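Local atomic coordinates of phosphatase YwpJ (Bacillus subtilis, PDB entry 1NRW), a protein that removes phosphate from phosphorylated five- and six-carbon sugars and nucleoside monophosphates in vitro, and more weakly from flavin mononucleotide, with magnesium as cofactor. Residues A[187-199]-A[208-220]. Residues are numbered along the deposited sequence; the frame is centred on the assembly and turned at random.
With PO4 (phosphate ion), chain B.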
loop_
_atom_site.group_PDB
_atom_site.type_symbol
_atom_site.label_atom_id
_atom_site.label_comp_id
_atom_site.label_asym_id
_atom_site.label_seq_id
_atom_site.Cartn_x
_atom_site.Cartn_y
_atom_site.Cartn_z
ATOM N N ALA A 187 6.228 -5.810 -20.023
ATOM C CA ALA A 187 7.482 -5.136 -20.348
ATOM C C ALA A 187 8.061 -4.425 -19.126
ATOM O O ALA A 187 9.272 -4.443 -18.899
ATOM C CB ALA A 187 7.263 -4.134 -21.479
ATOM N N GLY A 188 7.190 -3.789 -18.347
ATOM C CA GLY A 188 7.647 -3.097 -17.158
ATOM C C GLY A 188 8.195 -4.082 -16.146
ATOM O O GLY A 188 9.236 -3.845 -15.531
ATOM N N TRP A 189 7.499 -5.201 -15.982
ATOM C CA TRP A 189 7.915 -6.219 -15.029
ATOM C C TRP A 189 9.266 -6.818 -15.422
ATOM O O TRP A 189 10.158 -6.963 -14.582
ATOM C CB TRP A 189 6.848 -7.317 -14.941
ATOM C CG TRP A 189 6.907 -8.100 -13.668
ATOM C CD1 TRP A 189 7.639 -9.231 -13.429
ATOM C CD2 TRP A 189 6.248 -7.782 -12.438
ATOM N NE1 TRP A 189 7.474 -9.633 -12.127
ATOM C CE2 TRP A 189 6.628 -8.761 -11.494
ATOM C CE3 TRP A 189 5.376 -6.759 -12.039
ATOM C CZ2 TRP A 189 6.163 -8.752 -10.174
ATOM C CZ3 TRP A 189 4.916 -6.748 -10.725
ATOM C CH2 TRP A 189 5.312 -7.738 -9.810
ATOM N N LYS A 190 9.420 -7.153 -16.700
ATOM C CA LYS A 190 10.668 -7.735 -17.194
ATOM C C LYS A 190 11.855 -6.796 -17.009
ATOM O O LYS A 190 12.975 -7.232 -16.728
ATOM C CB LYS A 190 10.554 -8.076 -18.683
ATOM C CG LYS A 190 9.552 -9.160 -19.023
ATOM C CD LYS A 190 9.525 -9.406 -20.526
ATOM C CE LYS A 190 8.459 -10.423 -20.910
ATOM N NZ LYS A 190 8.394 -10.626 -22.385
ATOM N N ARG A 191 11.602 -5.504 -17.174
ATOM C CA ARG A 191 12.644 -4.496 -17.054
ATOM C C ARG A 191 13.227 -4.338 -15.653
ATOM O O ARG A 191 14.422 -4.085 -15.508
ATOM C CB ARG A 191 12.103 -3.145 -17.538
ATOM C CG ARG A 191 13.132 -2.024 -17.578
ATOM C CD ARG A 191 12.497 -0.724 -18.060
ATOM N NE ARG A 191 13.450 0.383 -18.089
ATOM C CZ ARG A 191 14.394 0.536 -19.011
ATOM N NH1 ARG A 191 14.513 -0.346 -19.993
ATOM N NH2 ARG A 191 15.222 1.572 -18.950
ATOM N N TYR A 192 12.400 -4.506 -14.625
ATOM C CA TYR A 192 12.864 -4.323 -13.251
ATOM C C TYR A 192 12.875 -5.550 -12.346
ATOM O O TYR A 192 13.367 -5.479 -11.221
ATOM C CB TYR A 192 12.028 -3.225 -12.588
ATOM C CG TYR A 192 12.125 -1.903 -13.307
ATOM C CD1 TYR A 192 13.291 -1.143 -13.248
ATOM C CD2 TYR A 192 11.068 -1.431 -14.085
ATOM C CE1 TYR A 192 13.407 0.056 -13.949
ATOM C CE2 TYR A 192 11.175 -0.233 -14.791
ATOM C CZ TYR A 192 12.348 0.503 -14.718
ATOM O OH TYR A 192 12.467 1.685 -15.411
ATOM N N GLU A 193 12.359 -6.675 -12.826
ATOM C CA GLU A 193 12.306 -7.867 -11.991
ATOM C C GLU A 193 13.672 -8.362 -11.507
ATOM O O GLU A 193 13.756 -9.045 -10.488
ATOM C CB GLU A 193 11.550 -8.991 -12.714
ATOM C CG GLU A 193 12.283 -9.648 -13.870
ATOM C CD GLU A 193 11.413 -10.667 -14.595
ATOM O OE1 GLU A 193 10.533 -11.264 -13.941
ATOM O OE2 GLU A 193 11.612 -10.879 -15.812
ATOM N N HIS A 194 14.738 -8.006 -12.222
ATOM C CA HIS A 194 16.086 -8.429 -11.838
ATOM C C HIS A 194 16.939 -7.307 -11.244
ATOM O O HIS A 194 18.116 -7.516 -10.943
ATOM C CB HIS A 194 16.822 -9.031 -13.039
ATOM C CG HIS A 194 16.244 -10.323 -13.522
ATOM N ND1 HIS A 194 16.126 -11.434 -12.714
ATOM C CD2 HIS A 194 15.756 -10.686 -14.733
ATOM C CE1 HIS A 194 15.590 -12.424 -13.405
ATOM N NE2 HIS A 194 15.357 -11.997 -14.634
ATOM N N ALA A 195 16.357 -6.121 -11.080
ATOM C CA ALA A 195 17.087 -4.988 -10.515
ATOM C C ALA A 195 17.288 -5.208 -9.017
ATOM O O ALA A 195 16.344 -5.119 -8.230
ATOM C CB ALA A 195 16.324 -3.693 -10.765
ATOM N N GLU A 196 18.530 -5.483 -8.629
ATOM C CA GLU A 196 18.853 -5.757 -7.234
ATOM C C GLU A 196 18.822 -4.542 -6.313
ATOM O O GLU A 196 18.852 -4.687 -5.092
ATOM C CB GLU A 196 20.221 -6.439 -7.155
ATOM C CG GLU A 196 20.354 -7.607 -8.117
ATOM C CD GLU A 196 20.844 -8.872 -7.446
ATOM O OE1 GLU A 196 20.187 -9.325 -6.483
ATOM O OE2 GLU A 196 21.881 -9.416 -7.883
ATOM N N ASP A 197 18.763 -3.347 -6.893
ATOM C CA ASP A 197 18.726 -2.126 -6.098
ATOM C C ASP A 197 17.287 -1.656 -5.888
ATOM O O ASP A 197 17.051 -0.614 -5.282
ATOM C CB ASP A 197 19.530 -1.018 -6.790
ATOM C CG ASP A 197 18.992 -0.674 -8.170
ATOM O OD1 ASP A 197 18.734 -1.606 -8.959
ATOM O OD2 ASP A 197 18.833 0.528 -8.470
ATOM N N LEU A 198 16.329 -2.438 -6.374
ATOM C CA LEU A 198 14.920 -2.072 -6.257
ATOM C C LEU A 198 14.022 -3.198 -5.769
ATOM O O LEU A 198 14.398 -4.371 -5.794
ATOM C CB LEU A 198 14.397 -1.608 -7.617
ATOM C CG LEU A 198 15.062 -0.402 -8.281
ATOM C CD1 LEU A 198 14.530 -0.247 -9.709
ATOM C CD2 LEU A 198 14.795 0.849 -7.456
ATOM N N THR A 199 12.828 -2.817 -5.320
ATOM C CA THR A 199 11.809 -3.763 -4.883
ATOM C C THR A 199 10.678 -3.581 -5.904
ATOM O O THR A 199 10.214 -2.460 -6.128
ATOM C CB THR A 199 11.271 -3.440 -3.467
ATOM O OG1 THR A 199 12.276 -3.733 -2.487
ATOM C CG2 THR A 199 10.030 -4.272 -3.164
ATOM N N PHE A 208 2.204 -1.684 -11.264
ATOM C CA PHE A 208 3.382 -2.252 -10.639
ATOM C C PHE A 208 3.960 -1.082 -9.863
ATOM O O PHE A 208 3.735 0.078 -10.219
ATOM C CB PHE A 208 4.382 -2.838 -11.658
ATOM C CG PHE A 208 4.780 -1.903 -12.768
ATOM C CD1 PHE A 208 5.861 -1.038 -12.619
ATOM C CD2 PHE A 208 4.117 -1.943 -13.990
ATOM C CE1 PHE A 208 6.278 -0.226 -13.678
ATOM C CE2 PHE A 208 4.524 -1.138 -15.056
ATOM C CZ PHE A 208 5.606 -0.281 -14.900
ATOM N N GLU A 209 4.646 -1.380 -8.766
ATOM C CA GLU A 209 5.233 -0.336 -7.938
ATOM C C GLU A 209 6.712 -0.611 -7.742
ATOM O O GLU A 209 7.128 -1.762 -7.610
ATOM C CB GLU A 209 4.533 -0.278 -6.572
ATOM C CG GLU A 209 3.058 0.146 -6.630
ATOM C CD GLU A 209 2.385 0.128 -5.262
ATOM O OE1 GLU A 209 3.097 0.210 -4.233
ATOM O OE2 GLU A 209 1.137 0.048 -5.213
ATOM N N LEU A 210 7.496 0.458 -7.724
ATOM C CA LEU A 210 8.933 0.353 -7.542
ATOM C C LEU A 210 9.402 1.215 -6.378
ATOM O O LEU A 210 9.134 2.415 -6.332
ATOM C CB LEU A 210 9.652 0.797 -8.820
ATOM C CG LEU A 210 9.472 -0.103 -10.045
ATOM C CD1 LEU A 210 9.899 0.647 -11.301
ATOM C CD2 LEU A 210 10.286 -1.376 -9.871
ATOM N N SER A 211 10.095 0.593 -5.431
ATOM C CA SER A 211 10.645 1.311 -4.288
ATOM C C SER A 211 12.081 0.813 -4.149
ATOM O O SER A 211 12.508 -0.054 -4.915
ATOM C CB SER A 211 9.833 1.015 -3.021
ATOM O OG SER A 211 9.710 -0.377 -2.806
ATOM N N SER A 212 12.829 1.356 -3.196
ATOM C CA SER A 212 14.210 0.922 -3.026
ATOM C C SER A 212 14.269 -0.525 -2.540
ATOM O O SER A 212 13.296 -1.050 -1.997
ATOM C CB SER A 212 14.940 1.836 -2.046
ATOM O OG SER A 212 16.340 1.617 -2.117
ATOM N N ARG A 213 15.419 -1.167 -2.740
ATOM C CA ARG A 213 15.600 -2.556 -2.335
ATOM C C ARG A 213 15.200 -2.833 -0.889
ATOM O O ARG A 213 14.612 -3.872 -0.597
ATOM C CB ARG A 213 17.062 -2.977 -2.541
ATOM C CG ARG A 213 17.339 -4.433 -2.184
ATOM C CD ARG A 213 16.462 -5.375 -3.002
ATOM N NE ARG A 213 16.667 -6.777 -2.648
ATOM C CZ ARG A 213 17.799 -7.445 -2.847
ATOM N NH1 ARG A 213 18.843 -6.843 -3.403
ATOM N NH2 ARG A 213 17.890 -8.718 -2.484
ATOM N N LYS A 214 15.527 -1.913 0.013
ATOM C CA LYS A 214 15.207 -2.093 1.423
ATOM C C LYS A 214 13.824 -1.593 1.808
ATOM O O LYS A 214 13.478 -1.568 2.987
ATOM C CB LYS A 214 16.253 -1.412 2.305
ATOM C CG LYS A 214 17.635 -2.049 2.231
ATOM C CD LYS A 214 18.561 -1.433 3.274
ATOM C CE LYS A 214 19.966 -2.009 3.187
ATOM N NZ LYS A 214 20.598 -1.705 1.871
ATOM N N ALA A 215 13.035 -1.193 0.815
ATOM C CA ALA A 215 11.683 -0.717 1.078
ATOM C C ALA A 215 10.638 -1.715 0.577
ATOM O O ALA A 215 10.355 -1.786 -0.617
ATOM C CB ALA A 215 11.461 0.644 0.412
ATOM N N SER A 216 10.092 -2.505 1.494
ATOM C CA SER A 216 9.042 -3.465 1.164
ATOM C C SER A 216 8.195 -3.577 2.428
ATOM O O SER A 216 8.660 -3.245 3.522
ATOM C CB SER A 216 9.621 -4.834 0.772
ATOM O OG SER A 216 10.176 -5.529 1.880
ATOM N N LYS A 217 6.949 -4.020 2.298
ATOM C CA LYS A 217 6.110 -4.120 3.483
ATOM C C LYS A 217 6.717 -5.083 4.497
ATOM O O LYS A 217 6.654 -4.839 5.698
ATOM C CB LYS A 217 4.689 -4.556 3.105
ATOM C CG LYS A 217 3.920 -3.477 2.347
ATOM C CD LYS A 217 2.444 -3.831 2.200
ATOM C CE LYS A 217 1.690 -2.749 1.430
ATOM N NZ LYS A 217 0.232 -3.048 1.375
ATOM N N GLY A 218 7.321 -6.164 4.004
ATOM C CA GLY A 218 7.937 -7.136 4.891
ATOM C C GLY A 218 9.156 -6.594 5.623
ATOM O O GLY A 218 9.316 -6.825 6.815
ATOM N N GLN A 219 10.020 -5.870 4.921
ATOM C CA GLN A 219 11.208 -5.312 5.562
ATOM C C GLN A 219 10.852 -4.226 6.573
ATOM O O GLN A 219 11.504 -4.096 7.609
ATOM C CB GLN A 219 12.169 -4.758 4.507
ATOM C CG GLN A 219 12.835 -5.841 3.678
ATOM C CD GLN A 219 13.695 -5.279 2.568
ATOM O OE1 GLN A 219 13.206 -4.963 1.475
ATOM N NE2 GLN A 219 14.982 -5.132 2.847
ATOM N N ALA A 220 9.816 -3.447 6.274
ATOM C CA ALA A 220 9.382 -2.390 7.177
ATOM C C ALA A 220 8.823 -3.020 8.449
ATOM O O ALA A 220 9.027 -2.506 9.550
ATOM C CB ALA A 220 8.315 -1.516 6.503
HETATM P P PO4 B . -2.515 -1.176 -0.641
HETATM O O1 PO4 B . -3.107 -2.496 -0.351
HETATM O O2 PO4 B . -1.054 -1.225 -0.378
HETATM O O3 PO4 B . -2.756 -0.835 -2.064
HETATM O O4 PO4 B . -3.144 -0.160 0.235
HETATM O O HOH W 1 8.208 -1.440 -4.636
#
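Thr199 and Ser211 form an antiparallel hydrogen-bonded pair in the beta hairpin of strands 198-201 and 207-212, at one edge of the mixed sheet of the cap domain in this Cof-type HAD phosphatase; helix 182-192 packs on the sheet and shows how hairpin and helix share one apolar layer. The tight part is the buried apolar side. Tyr192, its CG anti to the carbonyl carbon (chi1 -59°), turns one ring face to Leu210, whose CD1 sits 3.8 Å from the ring centroid in a CH-pi contact, while Arg191 CG lies over the opposite face, toward the rim. An alanine in place of Tyr192 would probably open a gap over Leu210 CD1 and leave Arg191 NE without the hydroxyl it donates to. One turn back along the helix from Tyr192, Gly188, with no side chain, lets the helix come close, its CA 4.1 Å from Phe208 CZ. The solvent side is looser: exposed Arg213 gives NH1 to Glu196 O (2.7 Å), in the carbonyl plane on a lone pair, but the Glu196 carboxylate forms no salt bridge with it. Beyond the hairpin the chain enters helix 217-227, whose Lys217 NZ binds phosphate. At the strand end, Thr199 OG1 donates to Ser212 O at 2.9 Å, across its carbonyl plane from Ala215 N.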